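Local coordinates for NS6 protease (Murine norovirus 1, PDB 4ASH), which is a trypsin-like cysteine protease that probably cleaves the viral polyprotein to release the mature nonstructural proteins, at residues S6-R10 and R67-M73; P46-T50 and Y60-S64; A85-R91 and D140-V146; A100-Q106 and G118-L124. The protein carries 1 engineered substitution. All coordinates share one frame. Where two conformers were deposited one is given. Numbering follows the deposited sequence.

Interaction 1: residues S6-R10 and R67-M73; sequences SIWSR and RPDIPAM
A 3-10 segment, 6-10, faces the irregular loop 67-73, with Arg10 and Ile70 the closest CA pair at 8.0 Å. Inside the first segment Arg10 N bonds to Ile7 O (3.1 Å); the loop opens with a type I turn from Arg67 to Ile70, closed by Ile70 N to Arg67 O (3.3 Å).

Two arginines carry the polar contacts, in opposite directions. Arg67 (mmm) donates from NH1 to Ser9 O (2.9 Å) and from NH2 to Ser9 OG (3.2 Å); its guanidinium also forms a salt bridge with Asp69 across the turn (NE to OD1 2.9 Å, NH2 to OD2 3.0 Å). Arg10, extended beyond its m chi1, reaches Pro71 O from NH2 (2.6 Å) and, weakly, from NH1 (3.1 Å).

Apolar groups enclose that second guanidinium: Ile70 CD1 lies over one face, 4.2 Å from Arg10 NH1, and Met73 SD over the other, 3.6 Å from the same atom. Ile7 CD1 meets Met73 CE at 4.3 Å. Beside them runs strand 17-21, whose Trp21 O accepts another bond from Arg10 NH1. The loop, with 6-10 packed against it, leads from the N-terminal sheet to strand 74-75 of the second sheet, consistent with the interdomain connection of a two-domain, chymotrypsin-like protease.

Interaction 2: residues P46-T50 and Y60-S64; sequences PGDFT and YYFTS
Segments 46-50 and 60-64 are the open ends of two antiparallel strands, and the directions of their touching parts differ by 135°. Gly47 has a positive phi (102/-29) in the approach; Asp48 is near -85/-7, after which Phe49 and Thr50 are extended. Thr50 and Tyr61 form a hydrogen-bonded pair (CA-CA 5.3 Å): Thr50 N to Tyr61 O and Tyr61 N to Thr50 O are both 2.9 Å. Phe49 and Phe62 make the next, non-hydrogen-bonded pair (CA-CA 4.4 Å). Beyond it the strands part, leaving a weak bond from Thr63 N to Asp48 O (3.5 Å) and a water that donates to Asp48 O (2.7 Å) and accepts from Ser64 N (3.3 Å).

This is the hairpin of strands 49-54 and 57-62, with 49-54 an outermost strand of the five-stranded antiparallel sheet of the N-terminal domain; strand 26-30 flanks 57-62 on its other side.

Phe49, Tyr60 and Phe62 form a buried aromatic cluster. Phe49 (chi1 p) puts its CB over the face of the Phe62 ring (chi1 m), 3.9 Å from the centroid, a CH-pi contact. The two rings meet obliquely, centroids 5.3 Å apart and planes at 45°. Tyr60, also m, brings CD2 within 3.8 Å of Phe49 CD1, while its ring meets Phe14 and Ile41 beyond the hairpin. On the exposed face carrying Thr50 and Tyr61, Thr50 OG1 lies 3.8 Å from Tyr61 CB.

Interaction 3: residues A85-R91 and D140-V146; sequences ASVLVKR and DAGCPYV. Engineered in segment 140-146: Ala141 (natural residue Cys).
Val146, Leu88 and Asp140 bury the largest areas where strand 85-90 runs antiparallel to strand 144-146, their axes 4.6 Å apart at 151°. Val146 forms a hydrogen-bonded pair with Ser86: Ser86 N to Val146 O is 2.8 Å and Val146 N to Ser86 O 2.9 Å. Val146 CG2 (chi1 m) comes 3.9 Å from Leu88 CD2. The adjoining non-hydrogen-bonded pair is Val87 with Tyr145 (CA-CA 4.5 Å), and Val87 CG2 sits over the tyrosine ring, 3.6 Å from its centroid.

Leu88 (mt) is the centre of an inverse gamma turn (-86/81). Leu88 N still donates to Pro144 O (3.0 Å), and Leu88 CB packs 3.8 Å from Pro144 CG. Past it the partner chain leaves the strand, and Lys90 N bonds instead to Cys143 SG (3.6 Å).

Asp140 (chi1 m) begins a type II turn to Cys143, closed by Cys143 N to Asp140 O (3.3 Å), with Gly142 at 104/-21. Arg91 makes a bidentate salt bridge to Asp140, Arg91 NE to Asp140 OD1 2.9 Å and Arg91 NH2 to Asp140 OD2 2.8 Å; OD2 also accepts from Ile137 N. A water links Asp140 OD1 and Lys90 O, 2.7 Å from each. Ala141, engineered in place of cysteine, touches His32 from the turn. With cysteine the natural residue at 141, this turn is consistent with the nucleophile loop of a chymotrypsin-like cysteine protease.

Interaction 4: residues A100-Q106 and G118-L124; sequences AVRMGSQ and GQTGMLL
Strands 100-106 and 118-123 are the arms of a long, bulged beta hairpin in the C-terminal sheet, axes 4.3 Å apart and N-to-C directions at 147°. Val101-Leu123 and Met103-Gly121 are non-hydrogen-bonded pairs (CA-CA 4.4 and 4.3 Å) flanking the hydrogen-bonded pair Arg102-Met122. There Arg102 N to Met122 O is 2.9 Å and Met122 N to Arg102 O 2.8 Å; at the open end Leu124 N donates to Ala100 O (3.1 Å).

The bulge shifts the register by one residue before Gln106 pairs with Gln119 (CA-CA 4.1 Å). Gly104 and Ser105 together face Thr120: Gly104 N donates to Thr120 O (2.8 Å), and Thr120 N to Ser105 O (3.0 Å). Gly104 O is satisfied by a side chain, Gln119 NE2 (2.8 Å), with Gln119 in the tt rotamer; its OE1 accepts from Cys79 N. Ser105 N is bound to a water (3.1 Å), and Ser105 OG to Glu81.

Two glycines lie where a side chain would collide. A CB on Gly104 would come 2.5 Å from Thr120 OG1, and one on Gly121 2.7 Å from Val101 CG2. Val101 and Met103 pack against Tyr145 of strand 144-149, which pairs with the far side of strand 84-90. On the other face Arg102 CD lies 4.0 Å from Met122 CE. Near the bulge, a second water donates to Gln106 OE1 at 3.1 Å and to Gly118 O at 3.0 Å.

In the fold
From the N terminus, segment 6-10 leads into the first sheet and is met again by 67-73 in interaction 1, closing a loop that spans the N-terminal strands. Interaction 2, the hairpin pairing of 46-50 with 60-64, falls wholly within that span, and its second segment ends just before Arg67. The C-terminal part repeats this nesting: interaction 3 joins 85-91 to 140-146, and the hairpin of interaction 4 lies between them in sequence. The two outer loops are in series but touch in space, Trp8 O lying 3.0 Å from Lys90 NZ. Interactions 3 and 4 share one sheet, with Ala85 N 2.8 Å from Val101 O; interactions 2 and 4, centres about 31 Å apart, lie on opposite sides of the chain's centre.

Interaction 1: residues S6-R10 and R67-M73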
loop_
_atom_site.group_PDB
_atom_site.type_symbol
_atom_site.label_atom_id
_atom_site.label_comp_id
_atom_site.label_asym_id
_atom_site.label_seq_id
_atom_site.Cartn_x
_atom_site.Cartn_y
_atom_site.Cartn_z
ATOM N N SER A 6 15.098 -5.547 -7.112
ATOM C CA SER A 6 15.503 -4.529 -6.143
ATOM C C SER A 6 14.311 -3.862 -5.453
ATOM O O SER A 6 14.472 -3.199 -4.428
ATOM C CB SER A 6 16.358 -3.457 -6.824
ATOM O OG SER A 6 15.572 -2.699 -7.730
ATOM N N ILE A 7 13.120 -4.039 -6.009
ATOM C CA ILE A 7 11.930 -3.399 -5.457
ATOM C C ILE A 7 11.597 -3.955 -4.072
ATOM O O ILE A 7 11.015 -3.270 -3.232
ATOM C CB ILE A 7 10.715 -3.572 -6.396
ATOM C CG1 ILE A 7 9.649 -2.509 -6.115
ATOM C CG2 ILE A 7 10.139 -4.982 -6.282
ATOM C CD1 ILE A 7 8.551 -2.456 -7.158
ATOM N N TRP A 8 11.957 -5.208 -3.830
ATOM C CA TRP A 8 11.611 -5.838 -2.566
ATOM C C TRP A 8 12.321 -5.236 -1.350
ATOM O O TRP A 8 11.803 -5.287 -0.236
ATOM C CB TRP A 8 11.887 -7.344 -2.641
ATOM C CG TRP A 8 10.909 -8.068 -3.507
ATOM C CD1 TRP A 8 11.055 -8.396 -4.824
ATOM C CD2 TRP A 8 9.616 -8.524 -3.119
ATOM N NE1 TRP A 8 9.928 -9.037 -5.281
ATOM C CE2 TRP A 8 9.027 -9.129 -4.254
ATOM C CE3 TRP A 8 8.894 -8.478 -1.928
ATOM C CZ2 TRP A 8 7.763 -9.711 -4.221
ATOM C CZ3 TRP A 8 7.626 -9.063 -1.897
ATOM C CH2 TRP A 8 7.079 -9.664 -3.036
ATOM N N SER A 9 13.503 -4.657 -1.545
ATOM C CA SER A 9 14.209 -4.085 -0.404
ATOM C C SER A 9 13.485 -2.843 0.113
ATOM O O SER A 9 13.789 -2.362 1.213
ATOM C CB SER A 9 15.663 -3.749 -0.757
ATOM O OG SER A 9 15.722 -2.540 -1.477
ATOM N N ARG A 10 12.503 -2.372 -0.666
ATOM C CA ARG A 10 11.655 -1.226 -0.323
ATOM C C ARG A 10 10.530 -1.602 0.635
ATOM O O ARG A 10 9.894 -0.720 1.227
ATOM C CB ARG A 10 10.985 -0.632 -1.574
ATOM C CG ARG A 10 11.893 0.010 -2.612
ATOM C CD ARG A 10 11.028 0.509 -3.765
ATOM N NE ARG A 10 11.829 0.976 -4.887
ATOM C CZ ARG A 10 11.904 2.239 -5.285
ATOM N NH1 ARG A 10 11.189 3.187 -4.680
ATOM N NH2 ARG A 10 12.678 2.545 -6.312
ATOM N N ARG A 67 16.424 6.565 2.688
ATOM C CA ARG A 67 16.966 5.542 1.796
ATOM C C ARG A 67 17.461 6.173 0.488
ATOM O O ARG A 67 16.797 6.076 -0.539
ATOM C CB ARG A 67 15.903 4.481 1.476
ATOM C CG ARG A 67 15.472 3.600 2.664
ATOM C CD ARG A 67 16.477 2.490 2.960
ATOM N NE ARG A 67 16.782 1.683 1.780
ATOM C CZ ARG A 67 16.114 0.589 1.406
ATOM N NH1 ARG A 67 15.072 0.133 2.106
ATOM N NH2 ARG A 67 16.491 -0.054 0.310
ATOM N N PRO A 68 18.645 6.794 0.516
ATOM C CA PRO A 68 19.154 7.450 -0.696
ATOM C C PRO A 68 19.493 6.443 -1.801
ATOM O O PRO A 68 19.682 6.835 -2.954
ATOM C CB PRO A 68 20.420 8.153 -0.203
ATOM C CG PRO A 68 20.868 7.343 0.968
ATOM C CD PRO A 68 19.600 6.862 1.633
ATOM N N ASP A 69 19.538 5.162 -1.451
ATOM C CA ASP A 69 19.899 4.111 -2.400
ATOM C C ASP A 69 18.780 3.742 -3.373
ATOM O O ASP A 69 18.973 2.902 -4.252
ATOM C CB ASP A 69 20.387 2.849 -1.669
ATOM C CG ASP A 69 19.346 2.273 -0.710
ATOM O OD1 ASP A 69 18.754 3.051 0.066
ATOM O OD2 ASP A 69 19.139 1.035 -0.717
ATOM N N ILE A 70 17.613 4.363 -3.228
ATOM C CA ILE A 70 16.480 3.954 -4.041
ATOM C C ILE A 70 15.948 5.094 -4.909
ATOM O O ILE A 70 15.790 6.226 -4.451
ATOM C CB ILE A 70 15.341 3.378 -3.189
ATOM C CG1 ILE A 70 14.740 4.460 -2.294
ATOM C CG2 ILE A 70 15.828 2.203 -2.360
ATOM C CD1 ILE A 70 13.653 3.950 -1.402
ATOM N N PRO A 71 15.697 4.800 -6.183
ATOM C CA PRO A 71 15.139 5.838 -7.052
ATOM C C PRO A 71 13.656 6.063 -6.762
ATOM O O PRO A 71 12.936 5.135 -6.377
ATOM C CB PRO A 71 15.318 5.247 -8.449
ATOM C CG PRO A 71 15.253 3.778 -8.234
ATOM C CD PRO A 71 15.906 3.527 -6.891
ATOM N N ALA A 72 13.193 7.294 -6.945
ATOM C CA ALA A 72 11.769 7.597 -6.759
ATOM C C ALA A 72 10.911 6.847 -7.764
ATOM O O ALA A 72 11.298 6.696 -8.930
ATOM C CB ALA A 72 11.519 9.099 -6.894
ATOM N N MET A 73 9.741 6.406 -7.297
ATOM C CA MET A 73 8.719 5.746 -8.115
ATOM C C MET A 73 7.474 6.592 -8.131
ATOM O O MET A 73 7.265 7.427 -7.248
ATOM C CB MET A 73 8.331 4.402 -7.495
ATOM C CG MET A 73 9.224 3.259 -7.853
ATOM S SD MET A 73 8.692 1.814 -6.910
ATOM C CE MET A 73 7.053 1.509 -7.543
#

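Interaction 2: residues P46-T50 and Y60-S64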
loop_
_atom_site.group_PDB
_atom_site.type_symbol
_atom_site.label_atom_id
_atom_site.label_comp_id
_atom_site.label_asym_id
_atom_site.label_seq_id
_atom_site.Cartn_x
_atom_site.Cartn_y
_atom_site.Cartn_z
ATOM N N PRO A 46 9.935 12.774 15.437
ATOM C CA PRO A 46 8.842 13.611 14.943
ATOM C C PRO A 46 9.381 15.020 14.742
ATOM O O PRO A 46 10.170 15.500 15.559
ATOM C CB PRO A 46 7.838 13.568 16.089
ATOM C CG PRO A 46 8.041 12.200 16.675
ATOM C CD PRO A 46 9.527 11.954 16.592
ATOM N N GLY A 47 8.987 15.660 13.651
ATOM C CA GLY A 47 9.568 16.940 13.291
ATOM C C GLY A 47 10.602 16.815 12.184
ATOM O O GLY A 47 10.808 17.757 11.423
ATOM N N ASP A 48 11.263 15.657 12.104
ATOM C CA ASP A 48 12.178 15.361 10.999
ATOM C C ASP A 48 11.372 14.797 9.844
ATOM O O ASP A 48 11.886 14.569 8.749
ATOM C CB ASP A 48 13.230 14.334 11.407
ATOM C CG ASP A 48 14.171 14.851 12.469
ATOM O OD1 ASP A 48 14.510 16.052 12.445
ATOM O OD2 ASP A 48 14.574 14.042 13.330
ATOM N N PHE A 49 10.097 14.560 10.104
ATOM C CA PHE A 49 9.211 14.063 9.077
ATOM C C PHE A 49 7.803 14.584 9.318
ATOM O O PHE A 49 7.463 14.991 10.433
ATOM C CB PHE A 49 9.226 12.521 9.035
ATOM C CG PHE A 49 8.786 11.865 10.316
ATOM C CD1 PHE A 49 7.444 11.617 10.562
ATOM C CD2 PHE A 49 9.721 11.481 11.269
ATOM C CE1 PHE A 49 7.035 11.005 11.735
ATOM C CE2 PHE A 49 9.315 10.867 12.447
ATOM C CZ PHE A 49 7.975 10.634 12.678
ATOM N N THR A 50 6.994 14.592 8.265
ATOM C CA THR A 50 5.590 14.926 8.384
ATOM C C THR A 50 4.768 13.713 7.990
ATOM O O THR A 50 5.246 12.830 7.269
ATOM C CB THR A 50 5.203 16.108 7.490
ATOM O OG1 THR A 50 5.442 15.772 6.120
ATOM C CG2 THR A 50 6.016 17.339 7.855
ATOM N N TYR A 60 4.454 9.091 5.130
ATOM C CA TYR A 60 5.483 9.833 5.846
ATOM C C TYR A 60 6.414 10.469 4.845
ATOM O O TYR A 60 6.857 9.805 3.906
ATOM C CB TYR A 60 6.317 8.880 6.703
ATOM C CG TYR A 60 5.560 8.198 7.805
ATOM C CD1 TYR A 60 4.781 7.080 7.544
ATOM C CD2 TYR A 60 5.663 8.637 9.111
ATOM C CE1 TYR A 60 4.094 6.432 8.562
ATOM C CE2 TYR A 60 4.981 7.993 10.137
ATOM C CZ TYR A 60 4.199 6.894 9.852
ATOM O OH TYR A 60 3.532 6.233 10.868
ATOM N N TYR A 61 6.704 11.753 5.037
ATOM C CA TYR A 61 7.686 12.435 4.212
ATOM C C TYR A 61 8.862 12.920 5.061
ATOM O O TYR A 61 8.679 13.664 6.030
ATOM C CB TYR A 61 7.053 13.612 3.453
ATOM C CG TYR A 61 8.109 14.481 2.795
ATOM C CD1 TYR A 61 8.710 14.093 1.603
ATOM C CD2 TYR A 61 8.550 15.648 3.401
ATOM C CE1 TYR A 61 9.709 14.865 1.013
ATOM C CE2 TYR A 61 9.545 16.427 2.818
ATOM C CZ TYR A 61 10.117 16.031 1.627
ATOM O OH TYR A 61 11.093 16.809 1.044
ATOM N N PHE A 62 10.064 12.501 4.682
ATOM C CA PHE A 62 11.279 12.843 5.411
ATOM C C PHE A 62 12.038 13.921 4.654
ATOM O O PHE A 62 12.385 13.737 3.491
ATOM C CB PHE A 62 12.159 11.597 5.585
ATOM C CG PHE A 62 11.522 10.517 6.415
ATOM C CD1 PHE A 62 10.634 9.619 5.839
ATOM C CD2 PHE A 62 11.808 10.401 7.772
ATOM C CE1 PHE A 62 10.034 8.619 6.591
ATOM C CE2 PHE A 62 11.210 9.412 8.530
ATOM C CZ PHE A 62 10.318 8.525 7.940
ATOM N N THR A 63 12.288 15.044 5.320
ATOM C CA THR A 63 13.027 16.151 4.718
ATOM C C THR A 63 14.374 15.697 4.157
ATOM O O THR A 63 14.770 16.084 3.049
ATOM C CB THR A 63 13.257 17.269 5.742
ATOM O OG1 THR A 63 11.994 17.674 6.287
ATOM C CG2 THR A 63 13.915 18.462 5.070
ATOM N N SER A 64 15.092 14.910 4.945
ATOM C CA SER A 64 16.350 14.320 4.511
ATOM C C SER A 64 16.106 12.870 4.148
ATOM O O SER A 64 15.423 12.164 4.879
ATOM C CB SER A 64 17.396 14.386 5.625
ATOM O OG SER A 64 17.693 15.729 5.949
HETATM O O HOH W 1 14.361 13.976 7.975
#

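Interaction 3: residues A85-R91 and D140-V146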
loop_
_atom_site.group_PDB
_atom_site.type_symbol
_atom_site.label_atom_id
_atom_site.label_comp_id
_atom_site.label_asym_id
_atom_site.label_seq_id
_atom_site.Cartn_x
_atom_site.Cartn_y
_atom_site.Cartn_z
ATOM N N ALA A 85 -2.477 -6.195 -11.280
ATOM C CA ALA A 85 -1.422 -5.661 -10.448
ATOM C C ALA A 85 -0.781 -6.791 -9.664
ATOM O O ALA A 85 -1.183 -7.947 -9.773
ATOM C CB ALA A 85 -1.977 -4.602 -9.499
ATOM N N SER A 86 0.216 -6.442 -8.861
ATOM C CA SER A 86 0.898 -7.420 -8.031
ATOM C C SER A 86 0.994 -6.898 -6.605
ATOM O O SER A 86 1.450 -5.773 -6.389
ATOM C CB SER A 86 2.297 -7.676 -8.596
ATOM O OG SER A 86 3.027 -8.567 -7.779
ATOM N N VAL A 87 0.563 -7.702 -5.634
ATOM C CA VAL A 87 0.751 -7.351 -4.237
ATOM C C VAL A 87 2.097 -7.929 -3.823
ATOM O O VAL A 87 2.295 -9.145 -3.878
ATOM C CB VAL A 87 -0.329 -7.927 -3.311
ATOM C CG1 VAL A 87 -0.207 -7.294 -1.943
ATOM C CG2 VAL A 87 -1.725 -7.660 -3.872
ATOM N N LEU A 88 3.021 -7.059 -3.432
ATOM C CA LEU A 88 4.348 -7.500 -3.011
ATOM C C LEU A 88 4.301 -7.854 -1.535
ATOM O O LEU A 88 4.646 -7.051 -0.672
ATOM C CB LEU A 88 5.372 -6.399 -3.255
ATOM C CG LEU A 88 5.432 -5.803 -4.663
ATOM C CD1 LEU A 88 6.602 -4.804 -4.767
ATOM C CD2 LEU A 88 5.554 -6.882 -5.719
ATOM N N VAL A 89 3.814 -9.055 -1.236
ATOM C CA VAL A 89 3.716 -9.495 0.154
ATOM C C VAL A 89 5.051 -10.012 0.659
ATOM O O VAL A 89 5.624 -10.930 0.075
ATOM C CB VAL A 89 2.694 -10.622 0.317
ATOM C CG1 VAL A 89 2.734 -11.168 1.731
ATOM C CG2 VAL A 89 1.299 -10.121 -0.012
ATOM N N LYS A 90 5.541 -9.424 1.739
ATOM C CA LYS A 90 6.622 -10.076 2.493
ATOM C C LYS A 90 6.038 -10.717 3.722
ATOM O O LYS A 90 5.115 -10.178 4.322
ATOM C CB LYS A 90 7.669 -9.066 2.944
ATOM C CG LYS A 90 8.723 -8.755 1.912
ATOM C CD LYS A 90 9.915 -8.080 2.590
ATOM C CE LYS A 90 11.007 -7.772 1.593
ATOM N NZ LYS A 90 12.085 -6.964 2.237
ATOM N N ARG A 91 6.603 -11.862 4.114
ATOM C CA ARG A 91 6.265 -12.490 5.381
ATOM C C ARG A 91 7.427 -12.264 6.338
ATOM O O ARG A 91 8.523 -11.918 5.904
ATOM C CB ARG A 91 5.996 -13.973 5.171
ATOM C CG ARG A 91 4.768 -14.264 4.284
ATOM C CD ARG A 91 3.461 -14.119 5.057
ATOM N NE ARG A 91 2.313 -13.722 4.224
ATOM C CZ ARG A 91 1.611 -14.532 3.436
ATOM N NH1 ARG A 91 1.931 -15.815 3.319
ATOM N NH2 ARG A 91 0.582 -14.046 2.737
ATOM N N ASP A 140 -0.199 -9.012 6.790
ATOM C CA ASP A 140 0.249 -8.557 5.470
ATOM C C ASP A 140 -0.064 -7.090 5.190
ATOM O O ASP A 140 0.470 -6.536 4.226
ATOM C CB ASP A 140 -0.371 -9.375 4.335
ATOM C CG ASP A 140 0.141 -10.802 4.256
ATOM O OD1 ASP A 140 1.166 -11.151 4.893
ATOM O OD2 ASP A 140 -0.491 -11.571 3.512
ATOM N N ALA A 141 -0.914 -6.459 5.999
ATOM C CA ALA A 141 -1.306 -5.069 5.716
ATOM C C ALA A 141 -0.101 -4.134 5.630
ATOM O O ALA A 141 0.837 -4.220 6.428
ATOM C CB ALA A 141 -2.302 -4.554 6.737
ATOM N N GLY A 142 -0.164 -3.228 4.662
ATOM C CA GLY A 142 0.916 -2.293 4.403
ATOM C C GLY A 142 1.747 -2.629 3.184
ATOM O O GLY A 142 2.450 -1.761 2.664
ATOM N N CYS A 143 1.719 -3.881 2.742
ATOM C CA CYS A 143 2.461 -4.276 1.549
ATOM C C CYS A 143 1.902 -3.569 0.308
ATOM O O CYS A 143 0.679 -3.359 0.185
ATOM C CB CYS A 143 2.469 -5.793 1.373
ATOM S SG CYS A 143 3.469 -6.650 2.638
ATOM N N PRO A 144 2.785 -3.157 -0.605
ATOM C CA PRO A 144 2.333 -2.353 -1.748
ATOM C C PRO A 144 1.666 -3.147 -2.874
ATOM O O PRO A 144 1.979 -4.307 -3.113
ATOM C CB PRO A 144 3.645 -1.743 -2.257
ATOM C CG PRO A 144 4.641 -2.856 -2.000
ATOM C CD PRO A 144 4.244 -3.387 -0.636
ATOM N N TYR A 145 0.763 -2.476 -3.586
ATOM C CA TYR A 145 0.224 -2.978 -4.835
ATOM C C TYR A 145 0.923 -2.225 -5.944
ATOM O O TYR A 145 0.922 -0.993 -5.935
ATOM C CB TYR A 145 -1.266 -2.650 -4.928
ATOM C CG TYR A 145 -2.183 -3.540 -4.116
ATOM C CD1 TYR A 145 -1.978 -3.735 -2.752
ATOM C CD2 TYR A 145 -3.264 -4.172 -4.712
ATOM C CE1 TYR A 145 -2.824 -4.543 -2.000
ATOM C CE2 TYR A 145 -4.121 -4.986 -3.973
ATOM C CZ TYR A 145 -3.897 -5.165 -2.620
ATOM O OH TYR A 145 -4.741 -5.971 -1.876
ATOM N N VAL A 146 1.512 -2.944 -6.892
ATOM C CA VAL A 146 2.255 -2.305 -7.974
ATOM C C VAL A 146 1.827 -2.873 -9.323
ATOM O O VAL A 146 1.248 -3.947 -9.401
ATOM C CB VAL A 146 3.790 -2.489 -7.810
ATOM C CG1 VAL A 146 4.266 -1.911 -6.480
ATOM C CG2 VAL A 146 4.180 -3.962 -7.914
HETATM O O HOH W 2 3.415 -10.561 6.357
#

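Interaction 4: residues A100-Q106 and G118-L124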
loop_
_atom_site.group_PDB
_atom_site.type_symbol
_atom_site.label_atom_id
_atom_site.label_comp_id
_atom_site.label_asym_id
_atom_site.label_seq_id
_atom_site.Cartn_x
_atom_site.Cartn_y
_atom_site.Cartn_z
ATOM N N ALA A 100 -0.745 -12.016 -7.831
ATOM C CA ALA A 100 -1.449 -11.365 -8.935
ATOM C C ALA A 100 -2.863 -11.003 -8.504
ATOM O O ALA A 100 -3.541 -11.782 -7.846
ATOM C CB ALA A 100 -1.472 -12.255 -10.168
ATOM N N VAL A 101 -3.300 -9.807 -8.880
ATOM C CA VAL A 101 -4.616 -9.323 -8.487
ATOM C C VAL A 101 -5.225 -8.487 -9.603
ATOM O O VAL A 101 -4.578 -7.589 -10.139
ATOM C CB VAL A 101 -4.540 -8.485 -7.182
ATOM C CG1 VAL A 101 -3.602 -7.294 -7.340
ATOM C CG2 VAL A 101 -5.922 -8.014 -6.759
ATOM N N ARG A 102 -6.469 -8.800 -9.966
ATOM C CA ARG A 102 -7.187 -7.955 -10.913
ATOM C C ARG A 102 -7.836 -6.812 -10.148
ATOM O O ARG A 102 -8.666 -7.041 -9.267
ATOM C CB ARG A 102 -8.250 -8.742 -11.668
ATOM C CG ARG A 102 -8.969 -7.863 -12.687
ATOM C CD ARG A 102 -10.301 -8.450 -13.098
ATOM N NE ARG A 102 -10.921 -7.671 -14.170
ATOM C CZ ARG A 102 -11.696 -6.605 -13.990
ATOM N NH1 ARG A 102 -11.970 -6.152 -12.771
ATOM N NH2 ARG A 102 -12.206 -5.984 -15.049
ATOM N N MET A 103 -7.429 -5.585 -10.456
ATOM C CA MET A 103 -7.942 -4.423 -9.741
ATOM C C MET A 103 -9.362 -4.133 -10.192
ATOM O O MET A 103 -9.643 -4.148 -11.386
ATOM C CB MET A 103 -7.022 -3.217 -9.943
ATOM C CG MET A 103 -5.593 -3.469 -9.426
ATOM S SD MET A 103 -5.542 -4.050 -7.694
ATOM C CE MET A 103 -6.291 -2.646 -6.870
ATOM N N GLY A 104 -10.246 -3.903 -9.225
ATOM C CA GLY A 104 -11.643 -3.612 -9.497
ATOM C C GLY A 104 -11.959 -2.140 -9.324
ATOM O O GLY A 104 -11.173 -1.275 -9.685
ATOM N N SER A 105 -13.132 -1.842 -8.778
ATOM C CA SER A 105 -13.553 -0.450 -8.694
ATOM C C SER A 105 -13.013 0.247 -7.466
ATOM O O SER A 105 -12.769 -0.386 -6.428
ATOM C CB SER A 105 -15.090 -0.343 -8.686
ATOM O OG SER A 105 -15.684 -1.270 -9.574
ATOM N N GLN A 106 -12.841 1.559 -7.583
ATOM C CA GLN A 106 -12.541 2.395 -6.435
ATOM C C GLN A 106 -13.837 2.766 -5.729
ATOM O O GLN A 106 -14.861 2.987 -6.376
ATOM C CB GLN A 106 -11.769 3.648 -6.867
ATOM C CG GLN A 106 -10.427 3.331 -7.512
ATOM C CD GLN A 106 -9.656 4.572 -7.924
ATOM O OE1 GLN A 106 -9.810 5.640 -7.335
ATOM N NE2 GLN A 106 -8.829 4.436 -8.952
ATOM N N GLY A 118 -10.373 3.330 -1.151
ATOM C CA GLY A 118 -9.452 2.384 -1.744
ATOM C C GLY A 118 -9.965 1.762 -3.016
ATOM O O GLY A 118 -10.898 2.268 -3.642
ATOM N N GLN A 119 -9.345 0.656 -3.400
ATOM C CA GLN A 119 -9.715 -0.032 -4.615
ATOM C C GLN A 119 -9.870 -1.499 -4.300
ATOM O O GLN A 119 -9.024 -2.091 -3.625
ATOM C CB GLN A 119 -8.664 0.175 -5.706
ATOM C CG GLN A 119 -9.166 -0.200 -7.097
ATOM C CD GLN A 119 -8.310 0.362 -8.213
ATOM O OE1 GLN A 119 -7.351 1.103 -7.972
ATOM N NE2 GLN A 119 -8.657 0.020 -9.449
ATOM N N THR A 120 -10.955 -2.093 -4.775
ATOM C CA THR A 120 -11.142 -3.523 -4.574
ATOM C C THR A 120 -10.239 -4.280 -5.535
ATOM O O THR A 120 -9.745 -3.721 -6.515
ATOM C CB THR A 120 -12.603 -3.947 -4.844
ATOM O OG1 THR A 120 -12.914 -3.685 -6.211
ATOM C CG2 THR A 120 -13.552 -3.172 -3.950
ATOM N N GLY A 121 -10.011 -5.552 -5.239
ATOM C CA GLY A 121 -9.208 -6.394 -6.098
ATOM C C GLY A 121 -9.621 -7.844 -5.968
ATOM O O GLY A 121 -10.169 -8.258 -4.943
ATOM N N MET A 122 -9.368 -8.610 -7.019
ATOM C CA MET A 122 -9.662 -10.040 -7.005
ATOM C C MET A 122 -8.370 -10.823 -7.166
ATOM O O MET A 122 -7.717 -10.745 -8.205
ATOM C CB MET A 122 -10.642 -10.378 -8.140
ATOM C CG MET A 122 -10.988 -11.853 -8.274
ATOM S SD MET A 122 -11.981 -12.218 -9.750
ATOM C CE MET A 122 -10.830 -11.805 -11.060
ATOM N N LEU A 123 -7.987 -11.561 -6.129
ATOM C CA LEU A 123 -6.791 -12.396 -6.207
ATOM C C LEU A 123 -7.014 -13.462 -7.280
ATOM O O LEU A 123 -8.079 -14.066 -7.338
ATOM C CB LEU A 123 -6.492 -13.029 -4.851
ATOM C CG LEU A 123 -6.036 -12.104 -3.716
ATOM C CD1 LEU A 123 -5.809 -12.911 -2.436
ATOM C CD2 LEU A 123 -4.762 -11.353 -4.083
ATOM N N LEU A 124 -6.023 -13.676 -8.139
ATOM C CA LEU A 124 -6.191 -14.566 -9.284
ATOM C C LEU A 124 -5.964 -16.022 -8.909
ATOM O O LEU A 124 -6.513 -16.918 -9.549
ATOM C CB LEU A 124 -5.274 -14.161 -10.445
ATOM C CG LEU A 124 -5.534 -12.776 -11.041
ATOM C CD1 LEU A 124 -4.732 -12.567 -12.317
ATOM C CD2 LEU A 124 -7.013 -12.615 -11.309
HETATM O O HOH W 3 -14.873 -4.158 -7.566
HETATM O O HOH W 4 -10.210 5.158 -4.253
#